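Local coordinates for alpha-rhamnosidase (Dictyoglomus thermophilum, PDB 6I60), which probably hydrolyses terminal non-reducing alpha-L-rhamnose residues from alpha-L-rhamnosides, as a multidomain glycoside hydrolase, at residues D217-K225 with D546-I554; D558-T567 with T629-T640. One frame throughout, in Å; residues are numbered along the deposited sequence.

In the fold
The two contacts illustrate how packing chemistry follows place in a fold. Contact 1 joins two loops from different domains, the alpha-L-rhamnosidase N-terminal family domain and the six-hairpin glycosidase domain; it is partly buried and rests on proline rings and a tyrosine laid against backbone. Contact 2 lies wholly within the glycosidase domain, where two helical segments meet in a buried interface through an aromatic face, small side chains and one threonine-aspartate bond. The centres of contact 1 and contact 2 are about 22 Å apart. In sequence the loop 546-554 leads into helix 559-562, and the two contacts touch where D546 OD1 lies 3.0 Å from D558 N, a probable hydrogen bond.

Contact 1 of 2, residues D217-K225 with D546-I554; sequences DPGQTDYKK and DVIPPYWSI
The hydroxyl of Y551 is set among three residues of the loop 217-225. Its OH lies 3.0 Å from T221 O and 3.3 Å from Q220 CB, while Y223 CE2 approaches the Y551 ring at its edge, near the ring plane. With CG anti to its carbonyl carbon (chi1 -53°), Y551 swings its ring so that the phenol end, rather than the base of the side chain, comes to the other loop. The same carbonyl oxygen that lies near the Y551 hydroxyl, T221 O, also sits over the centre of the Y223 ring, 3.4 Å above its plane.

P549, preceded by a cis peptide bond, supplies the apolar side of the meeting. Its CG lies 3.7 Å from T221 CA, and its CB is 3.8 Å from D222 N, so the pyrrolidine ring packs on main chain more than on side chains. The arrangement is a domain interface made of loops: one precedes strand 226-233 of the alpha-L-rhamnosidase N-terminal family domain, the other follows helix 524-535 of the six-hairpin domain, whose K529 bonds to Q220 O. Both loops are shaped by tight turns. P550 is the centre of an inverse gamma turn, and D222 forms an Asx turn, with K224 N donating to D222 OD1 over 3.2 Å from above the carboxylate plane. The other carboxylate oxygen, D222 OD2, faces P550 CG at 4.2 Å, the two side chains crossing at about a right angle.

Contact 2 of 2, residues D558-T567 with T629-T640; sequences DPAWSTAYIT and TSTFYFYHDVIT
Helix 559-562 and the start of helix 564-576 run in the same direction as helix 626-648, the CA atoms 5.4 Å apart at P559 and S630 and 6.7 Å apart at T563 and D637. At A560 a methyl side chain lets the backbone come down on the Y633 ring: its CA lies over one face, 3.9 Å from the centroid and 26° off the normal, a CH-pi contact, and A560 CB adds to it at 3.6 Å from Y633 CE2. The opposite face of the ring is met by F632 CD1, and the Y633 hydroxyl bonds to Y766. At the start of the pair, P559 CG rests on S630 OG at 3.4 Å; that hydroxyl is hydrogen-bonded to F607 O. D558 is the N-cap of helix 559-562, its OD1 accepting from A560 N over 2.8 Å through the anti lone pair.

In the polar link across the interface, T563 OG1 donates to D637 OD2 over 2.6 Å, through the syn lone pair of that oxygen. Because OG1 stands anti to the T563 backbone N (chi1 -169°), the hydroxyl turns to the carboxylate while CG2 packs against Y633, 3.5 Å from CE1. One turn later I566 CD1 reaches between D637 and T640, meeting the H636 ring at its edge.

With helix 586-599 between them in the chain, the two segments are neighbours in the six-hairpin domain, consistent with the (alpha/alpha)6 barrel of this family. Y592 and F589 of that helix touch D637 and I566, whereas V762 of helix 761-773 covers A560, T629 and Y633, and helix 651-672 packs against T631 and F634.

Contact 1 of 2, residues D217-K225 with D546-I554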
loop_
_atom_site.group_PDB
_atom_site.type_symbol
_atom_site.label_atom_id
_atom_site.label_comp_id
_atom_site.label_asym_id
_atom_site.label_seq_id
_atom_site.Cartn_x
_atom_site.Cartn_y
_atom_site.Cartn_z
ATOM N N ASP A 217 -15.670 3.050 -0.409
ATOM C CA ASP A 217 -15.370 4.442 -0.106
ATOM C C ASP A 217 -16.221 4.926 1.062
ATOM O O ASP A 217 -17.402 4.569 1.159
ATOM C CB ASP A 217 -15.631 5.324 -1.328
ATOM C CG ASP A 217 -14.696 6.515 -1.403
ATOM O OD1 ASP A 217 -13.464 6.308 -1.397
ATOM O OD2 ASP A 217 -15.194 7.659 -1.466
ATOM N N PRO A 218 -15.669 5.736 1.979
ATOM C CA PRO A 218 -14.285 6.216 1.969
ATOM C C PRO A 218 -13.300 5.234 2.594
ATOM O O PRO A 218 -13.665 4.100 2.905
ATOM C CB PRO A 218 -14.364 7.495 2.798
ATOM C CG PRO A 218 -15.444 7.214 3.788
ATOM C CD PRO A 218 -16.437 6.306 3.101
ATOM N N GLY A 219 -12.055 5.682 2.777
ATOM C CA GLY A 219 -11.046 4.837 3.371
ATOM C C GLY A 219 -11.228 4.660 4.868
ATOM O O GLY A 219 -11.839 5.476 5.558
ATOM N N GLN A 220 -10.675 3.562 5.372
ATOM C CA GLN A 220 -10.778 3.235 6.788
ATOM C C GLN A 220 -9.807 4.096 7.586
ATOM O O GLN A 220 -8.591 4.038 7.369
ATOM C CB GLN A 220 -10.494 1.752 7.011
ATOM C CG GLN A 220 -11.275 0.830 6.093
ATOM C CD GLN A 220 -11.017 -0.633 6.388
ATOM O OE1 GLN A 220 -10.332 -0.973 7.355
ATOM N NE2 GLN A 220 -11.564 -1.509 5.554
ATOM N N THR A 221 -10.343 4.895 8.504
ATOM C CA THR A 221 -9.543 5.690 9.424
ATOM C C THR A 221 -10.215 5.671 10.787
ATOM O O THR A 221 -11.318 5.144 10.953
ATOM C CB THR A 221 -9.381 7.140 8.948
ATOM O OG1 THR A 221 -10.644 7.643 8.497
ATOM C CG2 THR A 221 -8.367 7.227 7.818
ATOM N N ASP A 222 -9.538 6.251 11.772
ATOM C CA ASP A 222 -10.151 6.480 13.077
ATOM C C ASP A 222 -11.178 7.594 12.920
ATOM O O ASP A 222 -10.839 8.780 12.965
ATOM C CB ASP A 222 -9.093 6.836 14.115
ATOM C CG ASP A 222 -9.669 6.964 15.513
ATOM O OD1 ASP A 222 -10.911 6.937 15.651
ATOM O OD2 ASP A 222 -8.879 7.091 16.474
ATOM N N TYR A 223 -12.444 7.213 12.723
ATOM C CA TYR A 223 -13.482 8.192 12.411
ATOM C C TYR A 223 -13.700 9.189 13.541
ATOM O O TYR A 223 -14.261 10.264 13.303
ATOM C CB TYR A 223 -14.793 7.477 12.075
ATOM C CG TYR A 223 -14.672 6.468 10.952
ATOM C CD1 TYR A 223 -14.489 6.878 9.637
ATOM C CD2 TYR A 223 -14.735 5.103 11.208
ATOM C CE1 TYR A 223 -14.375 5.958 8.608
ATOM C CE2 TYR A 223 -14.621 4.175 10.186
ATOM C CZ TYR A 223 -14.441 4.609 8.889
ATOM O OH TYR A 223 -14.328 3.688 7.871
ATOM N N LYS A 224 -13.266 8.863 14.760
ATOM C CA LYS A 224 -13.373 9.820 15.855
ATOM C C LYS A 224 -12.332 10.927 15.734
ATOM O O LYS A 224 -12.541 12.031 16.250
ATOM C CB LYS A 224 -13.232 9.102 17.196
ATOM C CG LYS A 224 -14.548 8.614 17.781
ATOM C CD LYS A 224 -14.321 7.842 19.071
ATOM C CE LYS A 224 -15.637 7.439 19.713
ATOM N NZ LYS A 224 -15.447 6.342 20.701
ATOM N N LYS A 225 -11.215 10.658 15.061
ATOM C CA LYS A 225 -10.152 11.643 14.904
ATOM C C LYS A 225 -10.120 12.284 13.525
ATOM O O LYS A 225 -9.643 13.415 13.394
ATOM C CB LYS A 225 -8.789 11.001 15.191
ATOM C CG LYS A 225 -8.546 10.683 16.659
ATOM C CD LYS A 225 -7.385 11.497 17.213
ATOM C CE LYS A 225 -7.299 11.389 18.730
ATOM N NZ LYS A 225 -6.932 12.687 19.368
ATOM N N ASP A 546 -0.635 -1.540 18.161
ATOM C CA ASP A 546 -0.131 -2.594 17.287
ATOM C C ASP A 546 -0.926 -2.676 15.990
ATOM O O ASP A 546 -0.401 -3.147 14.974
ATOM C CB ASP A 546 -0.146 -3.938 18.012
ATOM C CG ASP A 546 1.095 -4.157 18.857
ATOM O OD1 ASP A 546 2.146 -3.564 18.535
ATOM O OD2 ASP A 546 1.020 -4.920 19.842
ATOM N N VAL A 547 -2.183 -2.230 15.999
ATOM C CA VAL A 547 -2.983 -2.113 14.787
ATOM C C VAL A 547 -3.377 -0.651 14.605
ATOM O O VAL A 547 -3.724 0.040 15.570
ATOM C CB VAL A 547 -4.223 -3.038 14.810
ATOM C CG1 VAL A 547 -3.853 -4.409 15.347
ATOM C CG2 VAL A 547 -5.359 -2.445 15.623
ATOM N N ILE A 548 -3.272 -0.172 13.370
ATOM C CA ILE A 548 -3.618 1.203 13.022
ATOM C C ILE A 548 -4.456 1.170 11.749
ATOM O O ILE A 548 -4.013 0.599 10.741
ATOM C CB ILE A 548 -2.365 2.077 12.833
ATOM C CG1 ILE A 548 -1.430 1.972 14.041
ATOM C CG2 ILE A 548 -2.760 3.522 12.586
ATOM C CD1 ILE A 548 -1.916 2.702 15.261
ATOM N N PRO A 549 -5.665 1.758 11.734
ATOM C CA PRO A 549 -6.353 2.460 12.826
ATOM C C PRO A 549 -6.700 1.550 14.004
ATOM O O PRO A 549 -6.912 0.353 13.808
ATOM C CB PRO A 549 -7.629 2.986 12.158
ATOM C CG PRO A 549 -7.331 2.986 10.701
ATOM C CD PRO A 549 -6.440 1.809 10.486
ATOM N N PRO A 550 -6.759 2.114 15.212
ATOM C CA PRO A 550 -6.922 1.294 16.425
ATOM C C PRO A 550 -8.369 0.879 16.676
ATOM O O PRO A 550 -8.964 1.190 17.711
ATOM C CB PRO A 550 -6.379 2.222 17.518
ATOM C CG PRO A 550 -6.710 3.589 17.030
ATOM C CD PRO A 550 -6.625 3.548 15.525
ATOM N N TYR A 551 -8.953 0.163 15.711
ATOM C CA TYR A 551 -10.237 -0.482 15.963
ATOM C C TYR A 551 -10.113 -1.488 17.101
ATOM O O TYR A 551 -11.029 -1.634 17.919
ATOM C CB TYR A 551 -10.750 -1.156 14.692
ATOM C CG TYR A 551 -10.805 -0.234 13.493
ATOM C CD1 TYR A 551 -11.702 0.826 13.449
ATOM C CD2 TYR A 551 -9.958 -0.421 12.408
ATOM C CE1 TYR A 551 -11.755 1.673 12.356
ATOM C CE2 TYR A 551 -10.001 0.422 11.311
ATOM C CZ TYR A 551 -10.903 1.464 11.291
ATOM O OH TYR A 551 -10.952 2.304 10.202
ATOM N N TRP A 552 -8.983 -2.188 17.163
ATOM C CA TRP A 552 -8.583 -2.958 18.332
ATOM C C TRP A 552 -7.522 -2.157 19.076
ATOM O O TRP A 552 -6.449 -1.883 18.526
ATOM C CB TRP A 552 -8.034 -4.326 17.932
ATOM C CG TRP A 552 -9.034 -5.260 17.321
ATOM C CD1 TRP A 552 -10.384 -5.086 17.243
ATOM C CD2 TRP A 552 -8.755 -6.520 16.700
ATOM N NE1 TRP A 552 -10.965 -6.162 16.612
ATOM C CE2 TRP A 552 -9.985 -7.055 16.268
ATOM C CE3 TRP A 552 -7.584 -7.248 16.467
ATOM C CZ2 TRP A 552 -10.078 -8.284 15.618
ATOM C CZ3 TRP A 552 -7.678 -8.468 15.823
ATOM C CH2 TRP A 552 -8.915 -8.974 15.406
ATOM N N SER A 553 -7.819 -1.771 20.314
ATOM C CA SER A 553 -6.888 -0.964 21.095
ATOM C C SER A 553 -5.848 -1.879 21.731
ATOM O O SER A 553 -6.147 -2.603 22.686
ATOM C CB SER A 553 -7.633 -0.158 22.154
ATOM O OG SER A 553 -8.006 1.115 21.655
ATOM N N ILE A 554 -4.629 -1.853 21.203
ATOM C CA ILE A 554 -3.511 -2.614 21.760
ATOM C C ILE A 554 -2.396 -1.610 22.036
ATOM O O ILE A 554 -1.561 -1.314 21.176
ATOM C CB ILE A 554 -3.048 -3.744 20.837
ATOM C CG1 ILE A 554 -4.098 -4.853 20.801
ATOM C CG2 ILE A 554 -1.736 -4.337 21.328
ATOM C CD1 ILE A 554 -4.904 -4.890 19.533
#

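Contact 2 of 2, residues D558-T567 with T629-T640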
loop_
_atom_site.group_PDB
_atom_site.type_symbol
_atom_site.label_atom_id
_atom_site.label_comp_id
_atom_site.label_asym_id
_atom_site.label_seq_id
_atom_site.Cartn_x
_atom_site.Cartn_y
_atom_site.Cartn_z
ATOM N N ASP A 558 4.456 -3.349 20.371
ATOM C CA ASP A 558 5.734 -4.038 20.319
ATOM C C ASP A 558 6.741 -3.187 19.549
ATOM O O ASP A 558 6.387 -2.576 18.535
ATOM C CB ASP A 558 5.573 -5.406 19.650
ATOM C CG ASP A 558 6.800 -6.291 19.808
ATOM O OD1 ASP A 558 7.824 -6.024 19.144
ATOM O OD2 ASP A 558 6.736 -7.262 20.590
ATOM N N PRO A 559 7.990 -3.106 20.013
ATOM C CA PRO A 559 8.983 -2.305 19.276
ATOM C C PRO A 559 9.173 -2.757 17.837
ATOM O O PRO A 559 9.374 -1.916 16.952
ATOM C CB PRO A 559 10.258 -2.481 20.110
ATOM C CG PRO A 559 9.765 -2.789 21.485
ATOM C CD PRO A 559 8.518 -3.604 21.294
ATOM N N ALA A 560 9.103 -4.065 17.574
ATOM C CA ALA A 560 9.177 -4.553 16.202
ATOM C C ALA A 560 7.950 -4.168 15.388
ATOM O O ALA A 560 8.002 -4.207 14.154
ATOM C CB ALA A 560 9.350 -6.073 16.187
ATOM N N TRP A 561 6.854 -3.807 16.051
ATOM C CA TRP A 561 5.629 -3.385 15.387
ATOM C C TRP A 561 5.551 -1.866 15.266
ATOM O O TRP A 561 5.352 -1.335 14.168
ATOM C CB TRP A 561 4.413 -3.923 16.154
ATOM C CG TRP A 561 3.876 -5.225 15.628
ATOM C CD1 TRP A 561 2.604 -5.470 15.204
ATOM C CD2 TRP A 561 4.593 -6.457 15.479
ATOM N NE1 TRP A 561 2.483 -6.776 14.796
ATOM C CE2 TRP A 561 3.691 -7.404 14.953
ATOM C CE3 TRP A 561 5.909 -6.852 15.736
ATOM C CZ2 TRP A 561 4.062 -8.718 14.680
ATOM C CZ3 TRP A 561 6.276 -8.157 15.464
ATOM C CH2 TRP A 561 5.356 -9.074 14.942
ATOM N N SER A 562 5.726 -1.154 16.382
ATOM C CA SER A 562 5.602 0.298 16.392
ATOM C C SER A 562 6.693 0.994 15.593
ATOM O O SER A 562 6.580 2.201 15.349
ATOM C CB SER A 562 5.613 0.813 17.831
ATOM O OG SER A 562 4.479 0.357 18.544
ATOM N N THR A 563 7.740 0.276 15.182
ATOM C CA THR A 563 8.784 0.869 14.355
ATOM C C THR A 563 8.286 1.272 12.973
ATOM O O THR A 563 9.030 1.925 12.234
ATOM C CB THR A 563 9.955 -0.104 14.208
ATOM O OG1 THR A 563 11.069 0.574 13.615
ATOM C CG2 THR A 563 9.557 -1.278 13.329
ATOM N N ALA A 564 7.054 0.903 12.613
ATOM C CA ALA A 564 6.521 1.229 11.297
ATOM C C ALA A 564 6.358 2.728 11.086
ATOM O O ALA A 564 6.291 3.174 9.936
ATOM C CB ALA A 564 5.178 0.529 11.088
ATOM N N TYR A 565 6.290 3.513 12.165
ATOM C CA TYR A 565 6.137 4.957 12.016
ATOM C C TYR A 565 7.377 5.579 11.385
ATOM O O TYR A 565 7.284 6.275 10.368
ATOM C CB TYR A 565 5.843 5.598 13.372
ATOM C CG TYR A 565 5.243 6.986 13.277
ATOM C CD1 TYR A 565 4.712 7.455 12.084
ATOM C CD2 TYR A 565 5.209 7.826 14.384
ATOM C CE1 TYR A 565 4.163 8.719 11.993
ATOM C CE2 TYR A 565 4.662 9.093 14.303
ATOM C CZ TYR A 565 4.141 9.534 13.105
ATOM O OH TYR A 565 3.594 10.795 13.017
ATOM N N ILE A 566 8.549 5.338 11.973
ATOM C CA ILE A 566 9.770 5.928 11.437
ATOM C C ILE A 566 10.272 5.157 10.220
ATOM O O ILE A 566 10.881 5.747 9.320
ATOM C CB ILE A 566 10.855 6.002 12.524
ATOM C CG1 ILE A 566 11.123 4.615 13.096
ATOM C CG2 ILE A 566 10.443 6.937 13.637
ATOM C CD1 ILE A 566 12.575 4.278 13.151
ATOM N N THR A 567 10.037 3.844 10.168
ATOM C CA THR A 567 10.561 3.041 9.067
ATOM C C THR A 567 9.870 3.389 7.756
ATOM O O THR A 567 10.531 3.671 6.750
ATOM C CB THR A 567 10.405 1.551 9.378
ATOM O OG1 THR A 567 11.303 1.186 10.434
ATOM C CG2 THR A 567 10.708 0.711 8.146
ATOM N N THR A 629 15.303 -8.891 19.849
ATOM C CA THR A 629 14.566 -8.232 18.773
ATOM C C THR A 629 14.068 -6.856 19.198
ATOM O O THR A 629 14.085 -5.918 18.393
ATOM C CB THR A 629 13.387 -9.103 18.330
ATOM O OG1 THR A 629 13.800 -10.482 18.278
ATOM C CG2 THR A 629 12.891 -8.691 16.960
ATOM N N SER A 630 13.657 -6.702 20.462
ATOM C CA SER A 630 13.137 -5.416 20.919
ATOM C C SER A 630 14.249 -4.382 21.015
ATOM O O SER A 630 14.081 -3.232 20.592
ATOM C CB SER A 630 12.440 -5.583 22.265
ATOM O OG SER A 630 11.069 -5.873 22.091
ATOM N N THR A 631 15.389 -4.770 21.588
ATOM C CA THR A 631 16.534 -3.869 21.643
ATOM C C THR A 631 17.104 -3.617 20.256
ATOM O O THR A 631 17.653 -2.540 19.998
ATOM C CB THR A 631 17.601 -4.440 22.576
ATOM O OG1 THR A 631 16.976 -4.925 23.772
ATOM C CG2 THR A 631 18.614 -3.376 22.946
ATOM N N PHE A 632 16.980 -4.594 19.353
ATOM C CA PHE A 632 17.390 -4.391 17.967
ATOM C C PHE A 632 16.639 -3.224 17.341
ATOM O O PHE A 632 17.230 -2.403 16.629
ATOM C CB PHE A 632 17.164 -5.679 17.170
ATOM C CG PHE A 632 17.238 -5.503 15.676
ATOM C CD1 PHE A 632 16.089 -5.284 14.930
ATOM C CD2 PHE A 632 18.452 -5.587 15.013
ATOM C CE1 PHE A 632 16.155 -5.132 13.556
ATOM C CE2 PHE A 632 18.521 -5.441 13.638
ATOM C CZ PHE A 632 17.371 -5.212 12.910
ATOM N N TYR A 633 15.335 -3.127 17.605
ATOM C CA TYR A 633 14.537 -2.046 17.044
ATOM C C TYR A 633 14.636 -0.764 17.858
ATOM O O TYR A 633 14.334 0.312 17.331
ATOM C CB TYR A 633 13.077 -2.486 16.915
ATOM C CG TYR A 633 12.803 -3.238 15.630
ATOM C CD1 TYR A 633 12.735 -2.568 14.415
ATOM C CD2 TYR A 633 12.632 -4.617 15.628
ATOM C CE1 TYR A 633 12.494 -3.247 13.234
ATOM C CE2 TYR A 633 12.387 -5.307 14.452
ATOM C CZ TYR A 633 12.320 -4.615 13.258
ATOM O OH TYR A 633 12.080 -5.288 12.080
ATOM N N PHE A 634 15.053 -0.850 19.124
ATOM C CA PHE A 634 15.346 0.362 19.881
ATOM C C PHE A 634 16.570 1.066 19.312
ATOM O O PHE A 634 16.564 2.287 19.116
ATOM C CB PHE A 634 15.553 0.024 21.358
ATOM C CG PHE A 634 15.753 1.227 22.233
ATOM C CD1 PHE A 634 15.069 2.405 21.982
ATOM C CD2 PHE A 634 16.624 1.181 23.309
ATOM C CE1 PHE A 634 15.249 3.515 22.787
ATOM C CE2 PHE A 634 16.810 2.286 24.119
ATOM C CZ PHE A 634 16.122 3.455 23.857
ATOM N N TYR A 635 17.632 0.307 19.037
ATOM C CA TYR A 635 18.790 0.874 18.356
ATOM C C TYR A 635 18.424 1.323 16.947
ATOM O O TYR A 635 18.902 2.360 16.472
ATOM C CB TYR A 635 19.926 -0.150 18.327
ATOM C CG TYR A 635 21.147 0.277 17.543
ATOM C CD1 TYR A 635 22.170 0.988 18.150
ATOM C CD2 TYR A 635 21.281 -0.043 16.199
ATOM C CE1 TYR A 635 23.289 1.377 17.438
ATOM C CE2 TYR A 635 22.395 0.344 15.479
ATOM C CZ TYR A 635 23.398 1.051 16.106
ATOM O OH TYR A 635 24.511 1.440 15.400
ATOM N N HIS A 636 17.568 0.555 16.268
ATOM C CA HIS A 636 17.151 0.917 14.917
ATOM C C HIS A 636 16.397 2.241 14.907
ATOM O O HIS A 636 16.649 3.102 14.055
ATOM C CB HIS A 636 16.291 -0.201 14.323
ATOM C CG HIS A 636 15.869 0.039 12.907
ATOM N ND1 HIS A 636 14.832 0.885 12.572
ATOM C CD2 HIS A 636 16.335 -0.465 11.740
ATOM C CE1 HIS A 636 14.684 0.897 11.259
ATOM N NE2 HIS A 636 15.582 0.086 10.731
ATOM N N ASP A 637 15.473 2.428 15.854
ATOM C CA ASP A 637 14.669 3.644 15.871
ATOM C C ASP A 637 15.503 4.870 16.219
ATOM O O ASP A 637 15.235 5.964 15.711
ATOM C CB ASP A 637 13.504 3.492 16.851
ATOM C CG ASP A 637 12.417 2.568 16.326
ATOM O OD1 ASP A 637 11.439 2.307 17.060
ATOM O OD2 ASP A 637 12.545 2.097 15.177
ATOM N N VAL A 638 16.515 4.708 17.068
ATOM C CA VAL A 638 17.335 5.841 17.477
ATOM C C VAL A 638 18.352 6.197 16.397
ATOM O O VAL A 638 18.647 7.376 16.171
ATOM C CB VAL A 638 18.010 5.534 18.828
ATOM C CG1 VAL A 638 18.988 6.628 19.209
ATOM C CG2 VAL A 638 16.959 5.360 19.914
ATOM N N ILE A 639 18.892 5.193 15.701
ATOM C CA ILE A 639 19.906 5.457 14.684
ATOM C C ILE A 639 19.300 6.204 13.502
ATOM O O ILE A 639 19.851 7.206 13.032
ATOM C CB ILE A 639 20.578 4.145 14.241
ATOM C CG1 ILE A 639 21.784 3.846 15.125
ATOM C CG2 ILE A 639 21.026 4.227 12.787
ATOM C CD1 ILE A 639 22.916 4.834 14.947
ATOM N N THR A 640 18.153 5.730 13.004
ATOM C CA THR A 640 17.535 6.383 11.855
ATOM C C THR A 640 16.948 7.739 12.228
ATOM O O THR A 640 16.854 8.626 11.371
ATOM C CB THR A 640 16.457 5.485 11.245
ATOM O OG1 THR A 640 15.326 5.431 12.121
ATOM C CG2 THR A 640 16.993 4.074 11.020
#